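Local coordinates for cellulosomal scaffoldin (Acetivibrio cellulolyticus, PDB 4WI0), which docks its C-terminal X-module and type II dockerin onto a cohesin of the adaptor scaffoldin ScaB, thereby helping to assemble the cellulosome, at the calcium ion site and the interface of chains B and A. Sequence-based numbering; all coordinates share one arbitrary frame. Chains: chain A, Cellulosomal scaffoldin; chain B, Cellulosomal scaffoldin adaptor protein B.

Contact 1 is a calcium loop of the dockerin and contact 2 is part of the face this dockerin presents to the cohesin; their C-alpha centres lie about 15 Å apart. They share helix 139-146 of chain A. At its start A:Asp141 turns inward to the metal of contact 1, while A:Leu139, A:Val142, A:Met143 and A:Ala146 point from the same helix into chain B in contact 2. Calcium therefore probably fixes the pose of the helix that binds the cohesin. A:Ile109, from helix 106-113, brings a second dockerin helix into contact 2.

Contact 1: the calcium ion site. Residues chain A 125, 130-138, 141. With CA (calcium ion), chain C.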
# COMPACT_ATOMS: atom_id res chain seq x y z
N TYR A 125 7.43 4.56 -13.47
CA TYR A 125 6.32 5.10 -12.67
C TYR A 125 5.19 5.64 -13.55
O TYR A 125 5.43 6.35 -14.52
CB TYR A 125 6.86 6.19 -11.76
CG TYR A 125 5.83 7.01 -11.01
CD1 TYR A 125 5.17 8.07 -11.63
CD2 TYR A 125 5.55 6.75 -9.67
CE1 TYR A 125 4.24 8.83 -10.94
CE2 TYR A 125 4.63 7.51 -8.97
CZ TYR A 125 3.98 8.55 -9.61
OH TYR A 125 3.07 9.31 -8.93
N ASP A 130 -0.19 5.33 -8.79
CA ASP A 130 0.04 6.01 -7.52
C ASP A 130 -1.31 6.52 -7.00
O ASP A 130 -1.65 7.69 -7.17
CB ASP A 130 1.04 7.16 -7.73
CG ASP A 130 1.34 7.94 -6.45
OD1 ASP A 130 0.83 7.56 -5.37
OD2 ASP A 130 2.11 8.93 -6.53
N LEU A 131 -2.06 5.63 -6.36
CA LEU A 131 -3.43 5.89 -5.94
C LEU A 131 -3.55 7.06 -4.95
O LEU A 131 -4.42 7.90 -5.11
CB LEU A 131 -4.08 4.64 -5.34
CG LEU A 131 -4.27 3.45 -6.29
CD1 LEU A 131 -5.01 2.31 -5.60
CD2 LEU A 131 -5.02 3.88 -7.54
N ASN A 132 -2.68 7.11 -3.95
CA ASN A 132 -2.72 8.21 -2.97
C ASN A 132 -1.94 9.47 -3.38
O ASN A 132 -1.84 10.41 -2.60
CB ASN A 132 -2.32 7.74 -1.56
CG ASN A 132 -0.86 7.30 -1.46
OD1 ASN A 132 -0.09 7.34 -2.43
ND2 ASN A 132 -0.48 6.82 -0.28
N ARG A 133 -1.40 9.45 -4.59
CA ARG A 133 -0.63 10.57 -5.18
C ARG A 133 0.47 11.14 -4.29
O ARG A 133 0.71 12.36 -4.29
CB ARG A 133 -1.58 11.67 -5.67
CG ARG A 133 -2.49 11.24 -6.82
CD ARG A 133 -1.71 10.90 -8.09
NE ARG A 133 -2.60 10.82 -9.25
CZ ARG A 133 -3.42 9.81 -9.55
NH1 ARG A 133 -3.49 8.72 -8.78
NH2 ARG A 133 -4.17 9.88 -10.64
N ASP A 134 1.17 10.28 -3.55
CA ASP A 134 2.31 10.74 -2.74
C ASP A 134 3.64 10.71 -3.51
O ASP A 134 4.69 10.94 -2.93
CB ASP A 134 2.43 9.96 -1.42
CG ASP A 134 2.70 8.45 -1.61
OD1 ASP A 134 2.85 7.95 -2.75
OD2 ASP A 134 2.78 7.76 -0.56
N GLY A 135 3.58 10.44 -4.82
CA GLY A 135 4.76 10.46 -5.68
C GLY A 135 5.57 9.18 -5.66
O GLY A 135 6.72 9.17 -6.09
N ALA A 136 4.96 8.11 -5.17
CA ALA A 136 5.58 6.80 -5.12
C ALA A 136 4.52 5.71 -5.32
O ALA A 136 3.35 5.92 -5.02
CB ALA A 136 6.28 6.60 -3.78
N ILE A 137 4.95 4.57 -5.84
CA ILE A 137 4.09 3.39 -5.93
C ILE A 137 4.71 2.39 -4.97
O ILE A 137 5.81 1.89 -5.23
CB ILE A 137 3.98 2.84 -7.36
CG1 ILE A 137 3.36 3.91 -8.28
CG2 ILE A 137 3.11 1.59 -7.38
CD1 ILE A 137 3.55 3.66 -9.76
N SER A 138 4.03 2.15 -3.86
CA SER A 138 4.57 1.39 -2.74
C SER A 138 3.47 0.52 -2.15
O SER A 138 2.39 0.44 -2.73
CB SER A 138 5.15 2.35 -1.69
OG SER A 138 4.16 3.24 -1.19
N ASP A 141 -0.20 1.97 -1.63
CA ASP A 141 -1.12 1.94 -2.77
C ASP A 141 -1.81 0.59 -2.88
O ASP A 141 -3.02 0.52 -3.13
CB ASP A 141 -0.36 2.24 -4.06
CG ASP A 141 0.34 3.58 -4.01
OD1 ASP A 141 -0.36 4.61 -4.01
OD2 ASP A 141 1.59 3.60 -3.92
CA CA C . 1.50 6.13 -3.57
O HOH W 1 2.62 5.24 -1.59
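A:Asp130 OD2, the carboxylate oxygen that does not bind the metal, is gripped by at least two donors. The phenol OH of A:Tyr125 reaches the anti lone pair of A:Asp130 OD2 at 2.6 Å, and A:Asp130 OD2 lies in the plane of the tyrosine ring, at its edge. The backbone N of A:Gly135 takes the syn lone pair of A:Asp130 OD2 at 2.7 Å. With both lone pairs used, the carboxylate is fixed in rotation and its other oxygen, OD1, is turned to the calcium. The side chain gets there with CG anti to the backbone N (chi1 180°).

This is the EF-hand-type calcium loop of the dockerin. A:Asp130, A:Asn132 and A:Asp134 each give OD1, A:Ala136 gives its backbone O, A:Asp141 gives both carboxylate oxygens, and a water brings the modelled shell to seven ligand atoms. A:Asn132 and A:Asp134 both hold CG in the crowded position between the backbone N and the carbonyl carbon (chi1 66° and 63°), which turns each OD1 toward the calcium. A:Asp141 is bidentate but lopsided, with OD1 2.4 Å and OD2 2.6 Å from the calcium. The anti lone pair of A:Asp141 OD2 also receives the backbone N of A:Ser138 at 2.8 Å, tying the acid, in the first turn of helix 139-146, to the residue just before the helix. The calcium charge probably keeps the three metal-binding acids ionised despite their closeness. Outside the shell, A:Arg133 NH1 hydrogen-bonds to A:Asp130 O from above the carbonyl plane.

A:Ser138 serves the metal indirectly: its OG sits 2.6 Å from the bound water, which also lies 2.7 Å from A:Asp134 OD2.

Contact 2: the interface of chains B and A. Residues chain B 33-35, 77, 92, 94-96, 98, 146-147, 150; chain A 109, 139, 142-143, 146.
The ring of B:Phe146 takes A:Met143 on one face: CG stands 3.7 Å above the ring plane, offset toward the rim, in a CH-pi contact. In plane at the ring edge lies the backbone O of B:Gly34. A:Leu139 slides past the phenylalanine in the opposite direction, its CD2 3.7 Å from B:Phe146 CE1.

A:Met143 loses the most surface to the partner, 89 Å². Its chain bends at both chi2 (-61°) and chi3 (-67°), curling SD over B:Ser94 and bringing the methyl CE to 3.2 Å from B:Ser33 OG, while the B:Leu98 side chain crosses it at about a right angle. B:Ser33 OG donates a hydrogen bond to B:Asn147 O at 2.6 Å, from above the carbonyl plane. Likewise B:Ser92 OG donates in plane to a lone pair of B:Tyr35 O, and A:Leu139 CD2 packs against this second pair.

Further along, B:Ile77 CD1 meets A:Val142 CG1 tip to tip at 3.7 Å, and the side chains of A:Ile109 and B:Thr96 cross obliquely, CD1 of the first 3.6 Å from CG2 of the second. Among these residues the contact is apolar, with no N or O of one side near enough to bond to the other, so shape probably matters most.

Dockerin helix 139-146, flanked by A:Ile109 of helix 106-113, lies against strands 32-40, 76-80, 88-95 and 143-147 of the cohesin beta-sandwich, with B:Leu98 of helix 98-103 closing over its C-terminal end.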
# COMPACT_ATOMS: atom_id res chain seq x y z
N SER B 33 -0.80 -6.49 9.27
CA SER B 33 -1.24 -7.08 8.00
C SER B 33 -0.21 -7.05 6.87
O SER B 33 -0.45 -7.60 5.81
CB SER B 33 -2.52 -6.39 7.52
OG SER B 33 -2.23 -5.06 7.14
N GLY B 34 0.95 -6.42 7.07
CA GLY B 34 1.97 -6.42 6.04
C GLY B 34 3.11 -5.50 6.36
O GLY B 34 2.97 -4.57 7.15
N TYR B 35 4.27 -5.78 5.75
CA TYR B 35 5.45 -4.94 5.89
C TYR B 35 6.00 -4.59 4.51
O TYR B 35 5.75 -5.28 3.53
CB TYR B 35 6.55 -5.67 6.70
CG TYR B 35 7.23 -6.73 5.88
CD1 TYR B 35 8.32 -6.42 5.08
CD2 TYR B 35 6.76 -8.03 5.85
CE1 TYR B 35 8.93 -7.37 4.28
CE2 TYR B 35 7.36 -9.00 5.06
CZ TYR B 35 8.45 -8.66 4.27
OH TYR B 35 9.05 -9.60 3.48
N ILE B 77 0.51 -11.64 -0.66
CA ILE B 77 1.28 -11.35 -1.86
C ILE B 77 2.65 -10.85 -1.42
O ILE B 77 2.77 -10.24 -0.37
CB ILE B 77 0.61 -10.32 -2.77
CG1 ILE B 77 0.33 -9.03 -2.01
CG2 ILE B 77 -0.69 -10.90 -3.34
CD1 ILE B 77 -0.16 -7.92 -2.90
N SER B 92 8.66 -6.79 0.39
CA SER B 92 7.33 -6.50 0.81
C SER B 92 6.50 -7.78 0.76
O SER B 92 6.60 -8.53 -0.21
CB SER B 92 6.72 -5.44 -0.10
OG SER B 92 5.42 -5.12 0.32
N SER B 94 2.30 -8.95 2.21
CA SER B 94 1.09 -8.49 2.88
C SER B 94 -0.13 -9.33 2.56
O SER B 94 -0.15 -10.04 1.56
CB SER B 94 0.77 -7.04 2.50
OG SER B 94 0.40 -6.93 1.15
N TYR B 95 -1.14 -9.24 3.42
CA TYR B 95 -2.44 -9.88 3.17
C TYR B 95 -3.34 -8.95 2.37
O TYR B 95 -3.27 -7.73 2.50
CB TYR B 95 -3.11 -10.24 4.50
CG TYR B 95 -2.50 -11.41 5.26
CD1 TYR B 95 -2.16 -12.61 4.61
CD2 TYR B 95 -2.32 -11.35 6.64
CE1 TYR B 95 -1.64 -13.69 5.32
CE2 TYR B 95 -1.80 -12.42 7.35
CZ TYR B 95 -1.47 -13.59 6.69
OH TYR B 95 -0.95 -14.66 7.41
N THR B 96 -4.18 -9.53 1.52
CA THR B 96 -5.07 -8.73 0.66
C THR B 96 -6.56 -8.84 1.05
O THR B 96 -7.33 -7.88 0.84
CB THR B 96 -4.90 -9.14 -0.82
OG1 THR B 96 -5.18 -10.53 -0.98
CG2 THR B 96 -3.48 -8.86 -1.27
N LEU B 98 -8.51 -8.45 3.64
CA LEU B 98 -8.42 -7.89 4.98
C LEU B 98 -9.67 -8.16 5.80
O LEU B 98 -9.58 -8.37 7.01
CB LEU B 98 -8.09 -6.38 4.92
CG LEU B 98 -6.77 -5.99 4.25
CD1 LEU B 98 -6.54 -4.48 4.30
CD2 LEU B 98 -5.58 -6.72 4.88
N PHE B 146 1.63 -2.11 8.28
CA PHE B 146 0.20 -1.86 8.09
C PHE B 146 -0.66 -2.70 9.02
O PHE B 146 -0.24 -3.77 9.46
CB PHE B 146 -0.21 -2.12 6.63
CG PHE B 146 0.42 -1.17 5.67
CD1 PHE B 146 1.74 -1.34 5.28
CD2 PHE B 146 -0.27 -0.06 5.20
CE1 PHE B 146 2.35 -0.45 4.43
CE2 PHE B 146 0.34 0.85 4.36
CZ PHE B 146 1.65 0.65 3.97
N ASN B 147 -1.84 -2.17 9.34
CA ASN B 147 -2.83 -2.89 10.14
C ASN B 147 -3.92 -3.51 9.26
O ASN B 147 -3.94 -3.32 8.04
CB ASN B 147 -3.43 -2.00 11.24
CG ASN B 147 -4.35 -0.90 10.72
OD1 ASN B 147 -5.01 -1.04 9.70
ND2 ASN B 147 -4.40 0.20 11.45
N GLY B 150 -6.06 -1.80 6.63
CA GLY B 150 -5.38 -1.34 5.43
C GLY B 150 -4.68 -0.00 5.59
O GLY B 150 -4.29 0.61 4.61
N ILE A 109 -4.76 -5.22 -8.29
CA ILE A 109 -3.49 -5.27 -7.54
C ILE A 109 -2.32 -5.52 -8.48
O ILE A 109 -1.30 -4.85 -8.39
CB ILE A 109 -3.51 -6.34 -6.43
CG1 ILE A 109 -4.51 -5.92 -5.34
CG2 ILE A 109 -2.11 -6.53 -5.84
CD1 ILE A 109 -4.47 -6.75 -4.07
N LEU A 139 3.75 -0.12 -1.01
CA LEU A 139 2.76 -0.99 -0.37
C LEU A 139 1.48 -0.24 0.05
O LEU A 139 0.40 -0.83 0.06
CB LEU A 139 3.36 -1.71 0.84
CG LEU A 139 2.49 -2.78 1.51
CD1 LEU A 139 1.93 -3.78 0.50
CD2 LEU A 139 3.28 -3.51 2.59
N VAL A 142 -1.04 -0.48 -2.69
CA VAL A 142 -1.58 -1.84 -2.73
C VAL A 142 -2.59 -2.08 -1.59
O VAL A 142 -3.65 -2.69 -1.80
CB VAL A 142 -0.44 -2.89 -2.69
CG1 VAL A 142 -0.97 -4.30 -2.44
CG2 VAL A 142 0.37 -2.85 -3.99
N MET A 143 -2.27 -1.60 -0.38
CA MET A 143 -3.16 -1.79 0.78
C MET A 143 -4.45 -0.99 0.66
O MET A 143 -5.48 -1.40 1.19
CB MET A 143 -2.46 -1.44 2.10
CG MET A 143 -1.28 -2.34 2.46
SD MET A 143 -1.70 -4.08 2.68
CE MET A 143 -2.70 -3.97 4.15
N ALA A 146 -6.55 -3.30 -1.18
CA ALA A 146 -6.91 -4.38 -0.25
C ALA A 146 -8.03 -4.03 0.74
O ALA A 146 -8.74 -4.93 1.20
CB ALA A 146 -5.67 -4.87 0.50